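Local coordinates for hypothetical protein PH1897 (Pyrococcus horikoshii, PDB 1VDW) that probably hydrolyses fructose 1,6-bisphosphate to fructose 6-phosphate and phosphate with the help of magnesium, as a homodimer of the inositol monophosphatase superfamily, at residues A[66-72]-A[227-231]; A[83-87]-A[98-102]; A[101-105]-A[200-204]. One frame throughout, in Å; residues are numbered along the deposited sequence.

In the fold
Contacts 2 and 3 lie in the buried middle of the chain, whereas contact 1, at the edge of the same large mixed sheet, is only partly buried. Contact 2 pairs strands 79-84 and 86-87 with strand 100-107 through backbone hydrogen bonds; contact 3 lays helix 199-211 on strand 100-107 through alanine methyls and two waters. In contact 1 no hydrogen bond joins the segments: the loop 227-231 rests on strands 64-67 and 71-73 by apolar packing and an arginine. Each contact carries at least one acidic residue of the predicted magnesium site, Glu68 in contact 1, Asp84 and Asp87 in contact 2, Asp201 in contact 3.

Contact 1. Residues A[66-72]-A[227-231]; sequences VSEEIGR and TFSAT
The methyl group of Ala230 fits into the turn that joins strands 64-67 and 71-73, and this is the tight end of the contact. Ala230 CB lies 3.4 Å from Ser67 O. Glu68 CA is 3.6 Å from Ala230 CB, so that the methyl is surrounded largely by backbone. Gly71 adopts a positive phi of 81°, and its CA lies beside the methyl. Next to this, Val66 brings its two methyls to different parts of the loop: CG1, anti to the backbone N (chi1 -177°), lies against the carbonyl group of Ser229, while CG2 meets Phe228 CB at 4.0 Å.

Toward solvent the packing is looser. The exposed side chain of Arg72 runs fully extended past Phe228, its CD 3.7 Å from Phe228 O, and places one face of the guanidinium under Phe228 CB, which sits off-centre toward the rim of the group. The planes of guanidinium and phenyl ring are 64° apart, so the two do not stack. The ring itself leads off to Phe106, which it meets edge-to-face, and to Lys109 in a cation-pi contact.

Phe228 is the centre of an inverse gamma turn, and Ser229 OG accepts a bond of 3.2 Å from Thr231 N to form an ST turn; the same OG also accepts from the backbone N of Glu232. Glu68, whose carboxylate pairs with Arg198, is a predicted magnesium ligand, and the beta hairpin that carries it lies where an acidic metal ligand is expected in the inositol monophosphatase fold.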
loop_
_atom_site.group_PDB
_atom_site.type_symbol
_atom_site.label_atom_id
_atom_site.label_comp_id
_atom_site.label_asym_id
_atom_site.label_seq_id
_atom_site.Cartn_x
_atom_site.Cartn_y
_atom_site.Cartn_z
ATOM N N VAL A 66 17.017 -20.841 -6.031
ATOM C CA VAL A 66 17.551 -19.527 -6.344
ATOM C C VAL A 66 16.853 -18.518 -5.443
ATOM O O VAL A 66 15.631 -18.383 -5.478
ATOM C CB VAL A 66 17.303 -19.138 -7.819
ATOM C CG1 VAL A 66 17.937 -17.784 -8.113
ATOM C CG2 VAL A 66 17.880 -20.201 -8.743
ATOM N N SER A 67 17.633 -17.842 -4.609
ATOM C CA SER A 67 17.101 -16.829 -3.706
ATOM C C SER A 67 18.169 -15.741 -3.643
ATOM O O SER A 67 19.363 -16.034 -3.699
ATOM C CB SER A 67 16.845 -17.423 -2.319
ATOM O OG SER A 67 15.962 -16.606 -1.568
ATOM N N GLU A 68 17.742 -14.490 -3.528
ATOM C CA GLU A 68 18.676 -13.368 -3.505
ATOM C C GLU A 68 19.823 -13.462 -2.504
ATOM O O GLU A 68 20.986 -13.286 -2.875
ATOM C CB GLU A 68 17.913 -12.058 -3.283
ATOM C CG GLU A 68 18.802 -10.822 -3.324
ATOM C CD GLU A 68 18.012 -9.528 -3.395
ATOM O OE1 GLU A 68 18.641 -8.448 -3.373
ATOM O OE2 GLU A 68 16.767 -9.589 -3.478
ATOM N N GLU A 69 19.507 -13.744 -1.246
ATOM C CA GLU A 69 20.531 -13.819 -0.208
ATOM C C GLU A 69 21.413 -15.066 -0.228
ATOM O O GLU A 69 22.574 -15.014 0.179
ATOM C CB GLU A 69 19.884 -13.675 1.170
ATOM C CG GLU A 69 19.134 -12.365 1.360
ATOM C CD GLU A 69 19.999 -11.149 1.072
ATOM O OE1 GLU A 69 21.045 -10.988 1.736
ATOM O OE2 GLU A 69 19.631 -10.355 0.180
ATOM N N ILE A 70 20.871 -16.183 -0.702
ATOM C CA ILE A 70 21.629 -17.429 -0.752
ATOM C C ILE A 70 22.228 -17.691 -2.132
ATOM O O ILE A 70 23.098 -18.548 -2.292
ATOM C CB ILE A 70 20.736 -18.624 -0.336
ATOM C CG1 ILE A 70 20.279 -18.435 1.112
ATOM C CG2 ILE A 70 21.497 -19.934 -0.476
ATOM C CD1 ILE A 70 19.367 -19.526 1.623
ATOM N N GLY A 71 21.769 -16.938 -3.125
ATOM C CA GLY A 71 22.277 -17.115 -4.472
ATOM C C GLY A 71 21.607 -18.276 -5.181
ATOM O O GLY A 71 20.384 -18.309 -5.313
ATOM N N ARG A 72 22.405 -19.234 -5.636
ATOM C CA ARG A 72 21.863 -20.392 -6.333
ATOM C C ARG A 72 22.417 -21.702 -5.787
ATOM O O ARG A 72 23.624 -21.940 -5.820
ATOM C CB ARG A 72 22.163 -20.294 -7.831
ATOM C CG ARG A 72 21.661 -21.477 -8.642
ATOM C CD ARG A 72 21.944 -21.290 -10.123
ATOM N NE ARG A 72 21.529 -22.447 -10.910
ATOM C CZ ARG A 72 21.659 -22.536 -12.231
ATOM N NH1 ARG A 72 22.192 -21.533 -12.916
ATOM N NH2 ARG A 72 21.259 -23.629 -12.868
ATOM N N THR A 227 15.340 -15.686 -15.472
ATOM C CA THR A 227 16.585 -16.442 -15.452
ATOM C C THR A 227 16.841 -16.931 -14.035
ATOM O O THR A 227 16.288 -16.390 -13.074
ATOM C CB THR A 227 17.777 -15.574 -15.888
ATOM O OG1 THR A 227 17.957 -14.507 -14.950
ATOM C CG2 THR A 227 17.539 -14.995 -17.273
ATOM N N PHE A 228 17.678 -17.954 -13.901
ATOM C CA PHE A 228 17.989 -18.498 -12.588
ATOM C C PHE A 228 19.156 -17.756 -11.956
ATOM O O PHE A 228 20.173 -18.351 -11.595
ATOM C CB PHE A 228 18.304 -19.992 -12.692
ATOM C CG PHE A 228 17.177 -20.809 -13.254
ATOM C CD1 PHE A 228 15.861 -20.556 -12.875
ATOM C CD2 PHE A 228 17.426 -21.841 -14.148
ATOM C CE1 PHE A 228 14.813 -21.320 -13.381
ATOM C CE2 PHE A 228 16.384 -22.610 -14.657
ATOM C CZ PHE A 228 15.077 -22.349 -14.274
ATOM N N SER A 229 18.994 -16.445 -11.826
ATOM C CA SER A 229 20.013 -15.592 -11.238
ATOM C C SER A 229 19.422 -14.795 -10.083
ATOM O O SER A 229 18.242 -14.445 -10.097
ATOM C CB SER A 229 20.569 -14.630 -12.290
ATOM O OG SER A 229 21.486 -13.720 -11.712
ATOM N N ALA A 230 20.247 -14.515 -9.081
ATOM C CA ALA A 230 19.803 -13.751 -7.923
ATOM C C ALA A 230 20.503 -12.398 -7.897
ATOM O O ALA A 230 20.297 -11.602 -6.983
ATOM C CB ALA A 230 20.107 -14.522 -6.644
ATOM N N THR A 231 21.323 -12.142 -8.915
ATOM C CA THR A 231 22.073 -10.894 -9.007
ATOM C C THR A 231 21.690 -10.028 -10.208
ATOM O O THR A 231 21.886 -8.813 -10.193
ATOM C CB THR A 231 23.585 -11.173 -9.076
ATOM O OG1 THR A 231 23.868 -12.000 -10.210
ATOM C CG2 THR A 231 24.049 -11.880 -7.812
#

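Contact 2. Residues A[83-87]-A[98-102]. With EDO (1,2-ethanediol), chain C.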
loop_
_atom_site.group_PDB
_atom_site.type_symbol
_atom_site.label_atom_id
_atom_site.label_comp_id
_atom_site.label_asym_id
_atom_site.label_seq_id
_atom_site.Cartn_x
_atom_site.Cartn_y
_atom_site.Cartn_z
ATOM N N VAL A 83 12.696 -18.141 -5.536
ATOM C CA VAL A 83 11.892 -17.626 -4.442
ATOM C C VAL A 83 12.329 -16.356 -3.728
ATOM O O VAL A 83 13.505 -15.994 -3.704
ATOM C CB VAL A 83 11.753 -18.754 -3.376
ATOM C CG1 VAL A 83 13.126 -19.152 -2.866
ATOM C CG2 VAL A 83 10.873 -18.303 -2.229
ATOM N N ASP A 84 11.334 -15.678 -3.164
ATOM C CA ASP A 84 11.540 -14.498 -2.341
ATOM C C ASP A 84 10.789 -14.887 -1.069
ATOM O O ASP A 84 9.559 -14.840 -1.023
ATOM C CB ASP A 84 10.909 -13.246 -2.954
ATOM C CG ASP A 84 11.228 -11.992 -2.154
ATOM O OD1 ASP A 84 11.779 -12.132 -1.039
ATOM O OD2 ASP A 84 10.931 -10.871 -2.626
ATOM N N PRO A 85 11.518 -15.305 -0.024
ATOM C CA PRO A 85 10.932 -15.718 1.257
ATOM C C PRO A 85 10.017 -14.678 1.895
ATOM O O PRO A 85 9.040 -15.013 2.564
ATOM C CB PRO A 85 12.159 -16.009 2.118
ATOM C CG PRO A 85 13.182 -16.440 1.116
ATOM C CD PRO A 85 12.986 -15.444 0.003
ATOM N N LEU A 86 10.359 -13.411 1.709
ATOM C CA LEU A 86 9.552 -12.332 2.257
ATOM C C LEU A 86 9.739 -11.063 1.457
ATOM O O LEU A 86 10.743 -10.363 1.589
ATOM C CB LEU A 86 9.902 -12.057 3.726
ATOM C CG LEU A 86 9.140 -10.890 4.374
ATOM C CD1 LEU A 86 7.662 -11.234 4.503
ATOM C CD2 LEU A 86 9.740 -10.583 5.743
ATOM N N ASP A 87 8.769 -10.800 0.594
ATOM C CA ASP A 87 8.767 -9.591 -0.209
ATOM C C ASP A 87 8.059 -8.564 0.663
ATOM O O ASP A 87 7.018 -8.856 1.236
ATOM C CB ASP A 87 7.978 -9.808 -1.497
ATOM C CG ASP A 87 8.117 -8.651 -2.465
ATOM O OD1 ASP A 87 8.768 -7.648 -2.106
ATOM O OD2 ASP A 87 7.576 -8.745 -3.580
ATOM N N PHE A 98 1.623 -4.758 3.466
ATOM C CA PHE A 98 1.936 -5.134 2.097
ATOM C C PHE A 98 3.211 -5.964 2.099
ATOM O O PHE A 98 4.308 -5.425 2.062
ATOM C CB PHE A 98 2.144 -3.904 1.205
ATOM C CG PHE A 98 0.878 -3.177 0.875
ATOM C CD1 PHE A 98 -0.140 -3.803 0.161
ATOM C CD2 PHE A 98 0.690 -1.872 1.304
ATOM C CE1 PHE A 98 -1.331 -3.134 -0.111
ATOM C CE2 PHE A 98 -0.496 -1.197 1.037
ATOM C CZ PHE A 98 -1.508 -1.832 0.329
ATOM N N PHE A 99 3.057 -7.280 2.183
ATOM C CA PHE A 99 4.194 -8.196 2.149
ATOM C C PHE A 99 3.680 -9.554 1.695
ATOM O O PHE A 99 2.484 -9.826 1.779
ATOM C CB PHE A 99 4.916 -8.261 3.506
ATOM C CG PHE A 99 4.019 -8.530 4.672
ATOM C CD1 PHE A 99 3.676 -9.832 5.024
ATOM C CD2 PHE A 99 3.536 -7.479 5.443
ATOM C CE1 PHE A 99 2.867 -10.078 6.131
ATOM C CE2 PHE A 99 2.726 -7.720 6.550
ATOM C CZ PHE A 99 2.394 -9.020 6.893
ATOM N N ALA A 100 4.579 -10.402 1.206
ATOM C CA ALA A 100 4.161 -11.690 0.679
ATOM C C ALA A 100 5.301 -12.671 0.543
ATOM O O ALA A 100 6.467 -12.319 0.704
ATOM C CB ALA A 100 3.536 -11.481 -0.695
ATOM N N VAL A 101 4.928 -13.914 0.250
ATOM C CA VAL A 101 5.877 -14.985 -0.024
ATOM C C VAL A 101 5.695 -15.234 -1.522
ATOM O O VAL A 101 4.562 -15.335 -2.002
ATOM C CB VAL A 101 5.529 -16.273 0.733
ATOM C CG1 VAL A 101 6.478 -17.392 0.317
ATOM C CG2 VAL A 101 5.624 -16.034 2.226
ATOM N N SER A 102 6.800 -15.332 -2.254
ATOM C CA SER A 102 6.758 -15.533 -3.705
ATOM C C SER A 102 7.584 -16.753 -4.111
ATOM O O SER A 102 8.778 -16.813 -3.821
ATOM C CB SER A 102 7.305 -14.277 -4.397
ATOM O OG SER A 102 7.395 -14.438 -5.801
HETATM C C1 EDO C . 11.859 -5.579 -4.068
HETATM O O1 EDO C . 12.020 -5.875 -2.684
HETATM C C2 EDO C . 10.589 -6.274 -4.591
HETATM O O2 EDO C . 9.432 -5.806 -3.872
#
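Asp87 OD1 accepts a hydrogen bond of 2.6 Å from O2 of a bound ethanediol, while OD2 of the same carboxylate is held by Ala176 N at the start of helix 175-184. The diol, probably from the crystallisation liquor, is also bonded to Ile175 N. Asp87 stands on an antiparallel strand pair broken by a beta bulge: Asp84 with Ser102 and Asp87 with Ala100 are both hydrogen-bonded pairs, but the register slips by one residue as the chain turns a corner at Pro85.

Asp84 N reaches Ser102 O at 2.9 Å, and Ser102 N returns the bond to Asp84 O. Beyond the corner Asp87 N meets Ala100 O at 2.8 Å, and Ala100 N bonds to Asp87 O. Despite the slip, Asp84, Asp87, Ala100 and Ser102 all direct their side chains to one face of the sheet. With CG anti to the backbone N in both aspartates (chi1 -175° and -171°), their carboxylates are carried toward the predicted metal site. Asp84 and Asp87 are predicted magnesium ligands, as is Leu86, probably through its backbone O; Asp84 OD2 lies close to Asp201 OD1, another predicted ligand.

At the bulge Val101 CG2 lies 3.6 Å from Pro85 O, and farther along Leu86 CD1 approaches Phe99 CB at 4.2 Å, obliquely to the ring.

Contact 3. Residues A[101-105]-A[200-204]; sequences VSVAI and TDIAA
Ser102 OG, on strand 100-107, and the carbonyls of Thr200 and Asp201 at the N-terminal end of helix 199-211 are joined by two bridging waters, with alanine methyls filling the contact beside them. Thr200 opens the segment and takes part through its backbone: its carbonyl O accepts a bond of 2.8 Å from a water that in turn accepts from Ser102 OG at 2.7 Å. The threonine side chain turns instead to Glu68 and Val82.

Asp201 follows the same pattern. A second water donates both to its carbonyl O and to Ser102 OG, at 2.8 Å each. The serine hydroxyl thus gives its proton to one water and receives one from the other, which fixes its rotation and satisfies it without any direct bond to the helix. The Asp201 side chain points away from the strand, where OD2 accepts from Arg198 N; it is a predicted magnesium ligand, so this helix end probably contributes to the metal site.

Ala203 then brings its CB to 3.6 Å from Ala104 CB, methyl against methyl. Ala204 has more surface against the strand than the other residues of 200-204: its CB lies 3.1 Å from Ser102 OG and 3.5 Å from Val103 O, and its CA is 4.6 Å from that of Ala104. Its N also gives a weak bond to the water held by Thr200 O.

Such small side chains let the axes approach to 6.7 Å at an angle of 71°, with the helix running across the strand. Ala203 also touches Val82 of strand 79-84 and Ala204 touches Ala114 and Ile116 of strand 110-118, so the helix spans three adjacent strands, while Val103 on the other face of the sheet packs on Ile54 and Phe58 of helix 45-60.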
loop_
_atom_site.group_PDB
_atom_site.type_symbol
_atom_site.label_atom_id
_atom_site.label_comp_id
_atom_site.label_asym_id
_atom_site.label_seq_id
_atom_site.Cartn_x
_atom_site.Cartn_y
_atom_site.Cartn_z
ATOM N N VAL A 101 4.928 -13.914 0.250
ATOM C CA VAL A 101 5.877 -14.985 -0.024
ATOM C C VAL A 101 5.695 -15.234 -1.522
ATOM O O VAL A 101 4.562 -15.335 -2.002
ATOM C CB VAL A 101 5.529 -16.273 0.733
ATOM C CG1 VAL A 101 6.478 -17.392 0.317
ATOM C CG2 VAL A 101 5.624 -16.034 2.226
ATOM N N SER A 102 6.800 -15.332 -2.254
ATOM C CA SER A 102 6.758 -15.533 -3.705
ATOM C C SER A 102 7.584 -16.753 -4.111
ATOM O O SER A 102 8.778 -16.813 -3.821
ATOM C CB SER A 102 7.305 -14.277 -4.397
ATOM O OG SER A 102 7.395 -14.438 -5.801
ATOM N N VAL A 103 6.950 -17.712 -4.783
ATOM C CA VAL A 103 7.637 -18.932 -5.206
ATOM C C VAL A 103 7.269 -19.331 -6.630
ATOM O O VAL A 103 6.092 -19.450 -6.959
ATOM C CB VAL A 103 7.275 -20.125 -4.281
ATOM C CG1 VAL A 103 7.855 -21.420 -4.838
ATOM C CG2 VAL A 103 7.797 -19.884 -2.881
ATOM N N ALA A 104 8.281 -19.536 -7.470
ATOM C CA ALA A 104 8.069 -19.973 -8.849
ATOM C C ALA A 104 8.827 -21.290 -9.027
ATOM O O ALA A 104 10.004 -21.391 -8.673
ATOM C CB ALA A 104 8.584 -18.930 -9.825
ATOM N N ILE A 105 8.134 -22.291 -9.561
ATOM C CA ILE A 105 8.703 -23.623 -9.775
ATOM C C ILE A 105 8.926 -23.889 -11.251
ATOM O O ILE A 105 8.010 -23.750 -12.065
ATOM C CB ILE A 105 7.764 -24.721 -9.253
ATOM C CG1 ILE A 105 7.308 -24.395 -7.831
ATOM C CG2 ILE A 105 8.466 -26.071 -9.304
ATOM C CD1 ILE A 105 8.399 -24.417 -6.809
ATOM N N THR A 200 14.401 -13.106 -8.701
ATOM C CA THR A 200 13.755 -13.705 -7.537
ATOM C C THR A 200 12.554 -12.888 -7.053
ATOM O O THR A 200 11.606 -13.439 -6.482
ATOM C CB THR A 200 14.760 -13.864 -6.376
ATOM O OG1 THR A 200 15.459 -12.628 -6.172
ATOM C CG2 THR A 200 15.767 -14.961 -6.695
ATOM N N ASP A 201 12.593 -11.578 -7.284
ATOM C CA ASP A 201 11.504 -10.699 -6.867
ATOM C C ASP A 201 10.266 -10.840 -7.737
ATOM O O ASP A 201 9.135 -10.763 -7.252
ATOM C CB ASP A 201 11.917 -9.224 -6.949
ATOM C CG ASP A 201 12.998 -8.851 -5.967
ATOM O OD1 ASP A 201 12.922 -9.275 -4.796
ATOM O OD2 ASP A 201 13.917 -8.100 -6.366
ATOM N N ILE A 202 10.485 -11.058 -9.028
ATOM C CA ILE A 202 9.388 -11.096 -9.980
ATOM C C ILE A 202 8.958 -12.415 -10.595
ATOM O O ILE A 202 7.923 -12.470 -11.247
ATOM C CB ILE A 202 9.685 -10.146 -11.160
ATOM C CG1 ILE A 202 10.912 -10.646 -11.929
ATOM C CG2 ILE A 202 9.938 -8.734 -10.643
ATOM C CD1 ILE A 202 11.165 -9.916 -13.232
ATOM N N ALA A 203 9.733 -13.473 -10.396
ATOM C CA ALA A 203 9.411 -14.746 -11.022
ATOM C C ALA A 203 7.966 -15.213 -10.882
ATOM O O ALA A 203 7.283 -15.436 -11.878
ATOM C CB ALA A 203 10.365 -15.825 -10.521
ATOM N N ALA A 204 7.492 -15.358 -9.651
ATOM C CA ALA A 204 6.129 -15.826 -9.447
ATOM C C ALA A 204 5.095 -14.846 -9.992
ATOM O O ALA A 204 4.116 -15.245 -10.619
ATOM C CB ALA A 204 5.878 -16.082 -7.963
HETATM O O HOH W 1 6.988 -12.459 -7.743
HETATM O O HOH W 2 9.651 -15.440 -6.985
#